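Local coordinates for DNA-damage inducible protein DDI1-like protein (Leishmania major, PDB 5YQ8) that cleaves proteins as an aspartic protease, here represented by its retroviral protease-like domain, whose active site is built from one catalytic aspartate of each chain, at the interface of chains A and B. Coordinates in Å, arbitrary orientation; residue numbers count along the deposited sequence, not the author numbering. Chains: chain A/B, DNA-damage inducible protein DDI1-like protein.

Contact 1: the interface of chains A and B. Residues chain A 20, 22-24; chain B 20-24.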
loop_
_atom_site.group_PDB
_atom_site.type_symbol
_atom_site.label_atom_id
_atom_site.label_comp_id
_atom_site.label_asym_id
_atom_site.label_seq_id
_atom_site.Cartn_x
_atom_site.Cartn_y
_atom_site.Cartn_z
ATOM N N PHE A 20 6.441 -5.950 5.436
ATOM C CA PHE A 20 6.038 -4.939 4.431
ATOM C C PHE A 20 4.684 -4.304 4.720
ATOM O O PHE A 20 3.744 -5.032 4.981
ATOM C CB PHE A 20 5.961 -5.618 3.100
ATOM C CG PHE A 20 5.720 -4.694 1.928
ATOM C CD1 PHE A 20 6.695 -3.805 1.528
ATOM C CD2 PHE A 20 4.530 -4.778 1.172
ATOM C CE1 PHE A 20 6.508 -3.027 0.396
ATOM C CE2 PHE A 20 4.332 -3.963 0.085
ATOM C CZ PHE A 20 5.313 -3.067 -0.296
ATOM N N ASP A 22 1.659 -2.391 3.433
ATOM C CA ASP A 22 1.025 -2.262 2.087
ATOM C C ASP A 22 -0.401 -1.846 2.215
ATOM O O ASP A 22 -1.235 -2.666 2.493
ATOM C CB ASP A 22 1.086 -3.621 1.382
ATOM C CG ASP A 22 0.720 -3.581 -0.080
ATOM O OD1 ASP A 22 0.234 -2.542 -0.568
ATOM O OD2 ASP A 22 0.900 -4.656 -0.729
ATOM N N SER A 23 -0.698 -0.575 2.047
ATOM C CA SER A 23 -2.056 -0.062 2.250
ATOM C C SER A 23 -2.985 -0.434 1.136
ATOM O O SER A 23 -4.184 -0.421 1.316
ATOM C CB SER A 23 -2.032 1.471 2.466
ATOM O OG SER A 23 -1.996 2.219 1.242
ATOM N N GLY A 24 -2.443 -0.792 -0.008
ATOM C CA GLY A 24 -3.208 -1.422 -1.072
ATOM C C GLY A 24 -3.427 -2.911 -1.056
ATOM O O GLY A 24 -3.996 -3.435 -1.991
ATOM N N PHE B 20 -7.101 5.906 -5.417
ATOM C CA PHE B 20 -6.798 4.770 -4.578
ATOM C C PHE B 20 -5.418 4.924 -3.982
ATOM O O PHE B 20 -4.433 5.004 -4.694
ATOM C CB PHE B 20 -6.825 3.540 -5.467
ATOM C CG PHE B 20 -6.496 2.249 -4.786
ATOM C CD1 PHE B 20 -7.356 1.705 -3.905
ATOM C CD2 PHE B 20 -5.325 1.551 -5.089
ATOM C CE1 PHE B 20 -7.079 0.484 -3.320
ATOM C CE2 PHE B 20 -5.053 0.305 -4.521
ATOM C CZ PHE B 20 -5.930 -0.211 -3.622
ATOM N N VAL B 21 -5.352 4.961 -2.673
ATOM C CA VAL B 21 -4.134 5.208 -1.940
ATOM C C VAL B 21 -3.509 3.862 -1.576
ATOM O O VAL B 21 -4.086 3.068 -0.836
ATOM C CB VAL B 21 -4.428 6.041 -0.660
ATOM C CG1 VAL B 21 -3.116 6.499 0.046
ATOM C CG2 VAL B 21 -5.308 7.225 -1.077
ATOM N N ASP B 22 -2.324 3.621 -2.125
ATOM C CA ASP B 22 -1.609 2.391 -2.005
ATOM C C ASP B 22 -0.160 2.684 -1.695
ATOM O O ASP B 22 0.602 3.062 -2.593
ATOM C CB ASP B 22 -1.734 1.550 -3.305
ATOM C CG ASP B 22 -0.821 0.360 -3.313
ATOM O OD1 ASP B 22 -0.487 -0.143 -2.242
ATOM O OD2 ASP B 22 -0.427 -0.113 -4.374
ATOM N N SER B 23 0.226 2.434 -0.447
ATOM C CA SER B 23 1.581 2.583 0.031
ATOM C C SER B 23 2.525 1.485 -0.425
ATOM O O SER B 23 3.733 1.544 -0.113
ATOM C CB SER B 23 1.608 2.622 1.558
ATOM O OG SER B 23 1.573 1.305 2.051
ATOM N N GLY B 24 2.008 0.481 -1.137
ATOM C CA GLY B 24 2.831 -0.581 -1.664
ATOM C C GLY B 24 3.138 -0.390 -3.117
ATOM O O GLY B 24 3.657 -1.296 -3.729
HETATM O O HOH W 1 -5.886 0.583 -0.208
#
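A:Gly24 lies over the carboxylate of B:Asp22, its CA 3.7 Å from the aspartate CG, and B:Gly24 answers beside A:Asp22. The sequence Asp-Ser-Gly, given by both chains, is the catalytic motif of the retropepsins, and its glycines and A:Ser23 bury the most surface here. The lack of a side chain at glycine would let the two loops pack backbone against carboxylate. The tip of the A:Phe20 ring, CZ, closes on B:Gly24 CA, with B:Phe20 doing the same to A:Gly24. The serines interlock in the fireman's grip of this family: A:Ser23 N gives a hydrogen bond to B:Ser23 OG at 2.9 Å, and B:Ser23 N one to A:Ser23 OG at 2.8 Å. Each OG sits between its own backbone N and carbonyl carbon (chi1 83° in A:Ser23), which turns it towards the partner loop. A:Ser23 OG also donates to B:Val21 O, approaching from above the carbonyl plane, so this hydroxyl ties two points of the opposite backbone. Between the loops the catalytic carboxylates are nearly coplanar, 24° apart, with A:Asp22 OD1 3.0 Å from B:Asp22 OD1. From within its own chain, B:Gly24 N reaches B:Asp22 OD1 from above the carboxylate plane, a 2.8 Å hydrogen bond.

Contact 2: the interface of chains A and B. Residues chain A 101-103; chain B 106-108.
B:Lys107 passes its aliphatic chain between A:Gln101 and A:Met103, meeting both at a slant, and buries more surface than any other residue of this patch. Its CB and CG do most of the touching: CB lies 3.7 Å from A:Gln101 CB, and CG is 3.4 Å from the side-chain amide oxygen, A:Gln101 OE1. With CG anti to the backbone N (chi1 -178°), the lysine runs out extended as far as CE and bends at chi4 as it crosses the glutamine, and methylene groups rather than the terminal amine, NZ, make the contact. On its other flank is the terminal methyl of A:Met103, whose CE lies 3.4 Å from B:Lys107 CB, a tight contact; the same methyl also approaches B:His108 CE1 at 3.9 Å. Beneath the side chains, a rather long backbone hydrogen bond joins the two segments, B:Leu106 N donating to A:Met102 O at 3.3 Å. B:Leu106 CB sits 3.5 Å in front of A:Met102 O. Further out, backbone shape seems to set these positions. A:Gln101 takes a left-handed helical conformation just after helix 94-99, and from there the chain enters strand 103-105 with A:Met103 directed at the partner. This appears to be a supporting rim of the protease dimer. Within chain B, the B:His108 ring has B:Lys107 CG 4.2 Å above one face, offset towards the rim.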
loop_
_atom_site.group_PDB
_atom_site.type_symbol
_atom_site.label_atom_id
_atom_site.label_comp_id
_atom_site.label_asym_id
_atom_site.label_seq_id
_atom_site.Cartn_x
_atom_site.Cartn_y
_atom_site.Cartn_z
ATOM N N GLN A 101 -5.740 0.130 14.095
ATOM C CA GLN A 101 -5.889 1.572 13.985
ATOM C C GLN A 101 -4.531 2.239 13.853
ATOM O O GLN A 101 -4.255 3.241 14.494
ATOM C CB GLN A 101 -6.628 2.078 15.212
ATOM C CG GLN A 101 -8.012 1.469 15.398
ATOM C CD GLN A 101 -8.686 2.018 16.608
ATOM O OE1 GLN A 101 -8.078 2.790 17.370
ATOM N NE2 GLN A 101 -9.929 1.593 16.856
ATOM N N MET A 102 -3.684 1.659 13.008
ATOM C CA MET A 102 -2.333 2.126 12.798
ATOM C C MET A 102 -2.320 3.423 12.006
ATOM O O MET A 102 -3.303 3.831 11.412
ATOM C CB MET A 102 -1.458 1.028 12.114
ATOM C CG MET A 102 -1.289 -0.201 12.970
ATOM S SD MET A 102 -0.286 -1.436 12.120
ATOM C CE MET A 102 -0.668 -2.957 13.004
ATOM N N MET A 103 -1.150 4.053 12.012
ATOM C CA MET A 103 -0.914 5.285 11.335
ATOM C C MET A 103 0.390 5.119 10.576
ATOM O O MET A 103 1.439 4.779 11.152
ATOM C CB MET A 103 -0.875 6.450 12.327
ATOM C CG MET A 103 -2.185 6.710 13.138
ATOM S SD MET A 103 -2.057 7.676 14.690
ATOM C CE MET A 103 -3.617 7.364 15.506
ATOM N N LEU B 106 -5.619 5.602 9.913
ATOM C CA LEU B 106 -6.734 4.667 10.052
ATOM C C LEU B 106 -7.340 4.575 11.464
ATOM O O LEU B 106 -8.385 3.896 11.628
ATOM C CB LEU B 106 -6.318 3.271 9.653
ATOM C CG LEU B 106 -5.565 3.195 8.331
ATOM C CD1 LEU B 106 -4.919 1.854 8.301
ATOM C CD2 LEU B 106 -6.411 3.355 7.083
ATOM N N LYS B 107 -6.763 5.228 12.463
ATOM C CA LYS B 107 -7.512 5.374 13.740
ATOM C C LYS B 107 -8.587 6.427 13.625
ATOM O O LYS B 107 -9.730 6.189 14.065
ATOM C CB LYS B 107 -6.582 5.723 14.883
ATOM C CG LYS B 107 -7.205 5.859 16.271
ATOM C CD LYS B 107 -6.078 6.324 17.203
ATOM C CE LYS B 107 -6.308 6.202 18.672
ATOM N NZ LYS B 107 -5.586 7.308 19.395
ATOM N N HIS B 108 -8.223 7.568 13.028
ATOM C CA HIS B 108 -9.157 8.635 12.667
ATOM C C HIS B 108 -9.705 8.494 11.265
ATOM O O HIS B 108 -10.591 9.243 10.896
ATOM C CB HIS B 108 -8.523 10.015 12.833
ATOM C CG HIS B 108 -7.952 10.236 14.206
ATOM N ND1 HIS B 108 -6.680 9.819 14.538
ATOM C CD2 HIS B 108 -8.500 10.725 15.354
ATOM C CE1 HIS B 108 -6.455 10.086 15.820
ATOM N NE2 HIS B 108 -7.548 10.614 16.344
#

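Contact 3: the interface of chains A and B. Residues chain A 26-27, 53, 81; chain B 2-3, 5.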
loop_
_atom_site.group_PDB
_atom_site.type_symbol
_atom_site.label_atom_id
_atom_site.label_comp_id
_atom_site.label_asym_id
_atom_site.label_seq_id
_atom_site.Cartn_x
_atom_site.Cartn_y
_atom_site.Cartn_z
ATOM N N GLN A 26 -5.385 -5.923 0.547
ATOM C CA GLN A 26 -6.490 -6.219 1.420
ATOM C C GLN A 26 -6.132 -7.278 2.497
ATOM O O GLN A 26 -6.655 -7.181 3.575
ATOM C CB GLN A 26 -7.729 -6.642 0.615
ATOM C CG GLN A 26 -8.948 -6.832 1.497
ATOM C CD GLN A 26 -10.240 -6.735 0.739
ATOM O OE1 GLN A 26 -10.987 -5.719 0.825
ATOM N NE2 GLN A 26 -10.545 -7.803 -0.002
ATOM N N ASN A 27 -5.269 -8.251 2.221
ATOM C CA ASN A 27 -4.977 -9.345 3.200
ATOM C C ASN A 27 -3.523 -9.285 3.682
ATOM O O ASN A 27 -2.622 -8.944 2.917
ATOM C CB ASN A 27 -5.268 -10.704 2.552
ATOM C CG ASN A 27 -6.717 -10.816 2.061
ATOM O OD1 ASN A 27 -7.642 -11.117 2.875
ATOM N ND2 ASN A 27 -6.941 -10.492 0.758
ATOM N N VAL A 53 -8.727 -15.321 -2.698
ATOM C CA VAL A 53 -9.568 -14.121 -2.426
ATOM C C VAL A 53 -9.054 -12.865 -3.116
ATOM O O VAL A 53 -9.754 -11.864 -3.170
ATOM C CB VAL A 53 -9.690 -13.832 -0.885
ATOM C CG1 VAL A 53 -8.358 -13.352 -0.233
ATOM C CG2 VAL A 53 -10.840 -12.858 -0.603
ATOM N N TYR A 81 -2.915 -15.101 6.121
ATOM C CA TYR A 81 -2.808 -16.304 5.325
ATOM C C TYR A 81 -1.373 -16.741 5.233
ATOM O O TYR A 81 -0.474 -15.961 5.363
ATOM C CB TYR A 81 -3.376 -16.054 3.937
ATOM C CG TYR A 81 -4.841 -15.752 3.937
ATOM C CD1 TYR A 81 -5.766 -16.719 4.354
ATOM C CD2 TYR A 81 -5.333 -14.543 3.496
ATOM C CE1 TYR A 81 -7.122 -16.494 4.343
ATOM C CE2 TYR A 81 -6.715 -14.336 3.430
ATOM C CZ TYR A 81 -7.597 -15.315 3.890
ATOM O OH TYR A 81 -8.964 -15.191 3.946
ATOM N N LYS B 2 -14.583 -8.493 5.313
ATOM C CA LYS B 2 -13.708 -7.705 4.358
ATOM C C LYS B 2 -13.821 -6.187 4.543
ATOM O O LYS B 2 -14.868 -5.667 4.999
ATOM C CB LYS B 2 -13.985 -8.044 2.895
ATOM C CG LYS B 2 -13.752 -9.499 2.571
ATOM C CD LYS B 2 -12.284 -9.846 2.757
ATOM C CE LYS B 2 -11.900 -11.160 2.112
ATOM N NZ LYS B 2 -10.906 -11.860 2.962
ATOM N N VAL B 3 -12.745 -5.477 4.219
ATOM C CA VAL B 3 -12.703 -4.043 4.499
ATOM C C VAL B 3 -12.595 -3.302 3.206
ATOM O O VAL B 3 -12.170 -3.856 2.197
ATOM C CB VAL B 3 -11.578 -3.646 5.497
ATOM C CG1 VAL B 3 -11.843 -4.353 6.850
ATOM C CG2 VAL B 3 -10.188 -3.967 4.945
ATOM N N MET B 5 -10.998 -0.670 0.769
ATOM C CA MET B 5 -9.698 -0.161 0.441
ATOM C C MET B 5 -9.694 1.343 0.538
ATOM O O MET B 5 -10.716 1.950 0.686
ATOM C CB MET B 5 -9.226 -0.598 -0.940
ATOM C CG MET B 5 -9.164 -2.116 -1.172
ATOM S SD MET B 5 -8.048 -3.084 -0.120
ATOM C CE MET B 5 -9.225 -3.509 1.119
#
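The extended backbone of B:Lys2 and B:Val3 passes A:Gln26, which is in a helical turn conformation, and A:Asn27, which is extended. In this retropepsin-like dimer the two chain A residues closely follow the catalytic Asp-Ser-Gly motif, so the start of the construct in one chain packs against the active-site loop of the other; the full-length protein may differ here. The side chain of A:Gln26, its CG anti to the backbone N (chi1 -174°), extends between B:Lys2 and B:Met5 and crosses both at roughly right angles. B:Met5 is bent at chi2 and chi3, which folds its thioether back onto the glutamine stem, with SD 3.6 Å from A:Gln26 CB. At the tip, the modelled amide oxygen A:Gln26 OE1 lies 2.6 Å from the carbonyl oxygen B:Val3 O. Two acceptors at that distance clash; exchanging the amide N and O would place a donor there, so the modelled orientation is doubtful. B:Lys2, which gives up more surface to the partner than the other residues of the patch, carries its amine on towards A:Asn27. There NZ makes a weak hydrogen bond to A:Asn27 OD1 at 3.3 Å. A:Tyr81 faces the amine tip to tip, but its OH is 4.0 Å from NZ of B:Lys2, too far for a hydrogen bond. The poorly ordered A:Val53 also approaches the lysine end. Behind the first shell, A:Asn27 CB lies at the edge of the A:Tyr81 ring, in its plane.

Contact 1 and contact 3 draw on one continuous loop of chain A, the catalytic motif followed closely by A:Gln26 and A:Asn27, and their C-alpha centres are about 12 Å apart. Contact 2 uses the loop leading into strand 103-105 and its first residue in chain A, and the loop just after that strand in chain B; its centre is about 14 Å from that of contact 1 and 17 Å from that of contact 3. Because contact 1 brings together one aspartate per chain, catalysis is expected to need the dimer, as in retropepsins generally; two-fold symmetry repeats contacts 2 and 3, which may steady that central pairing.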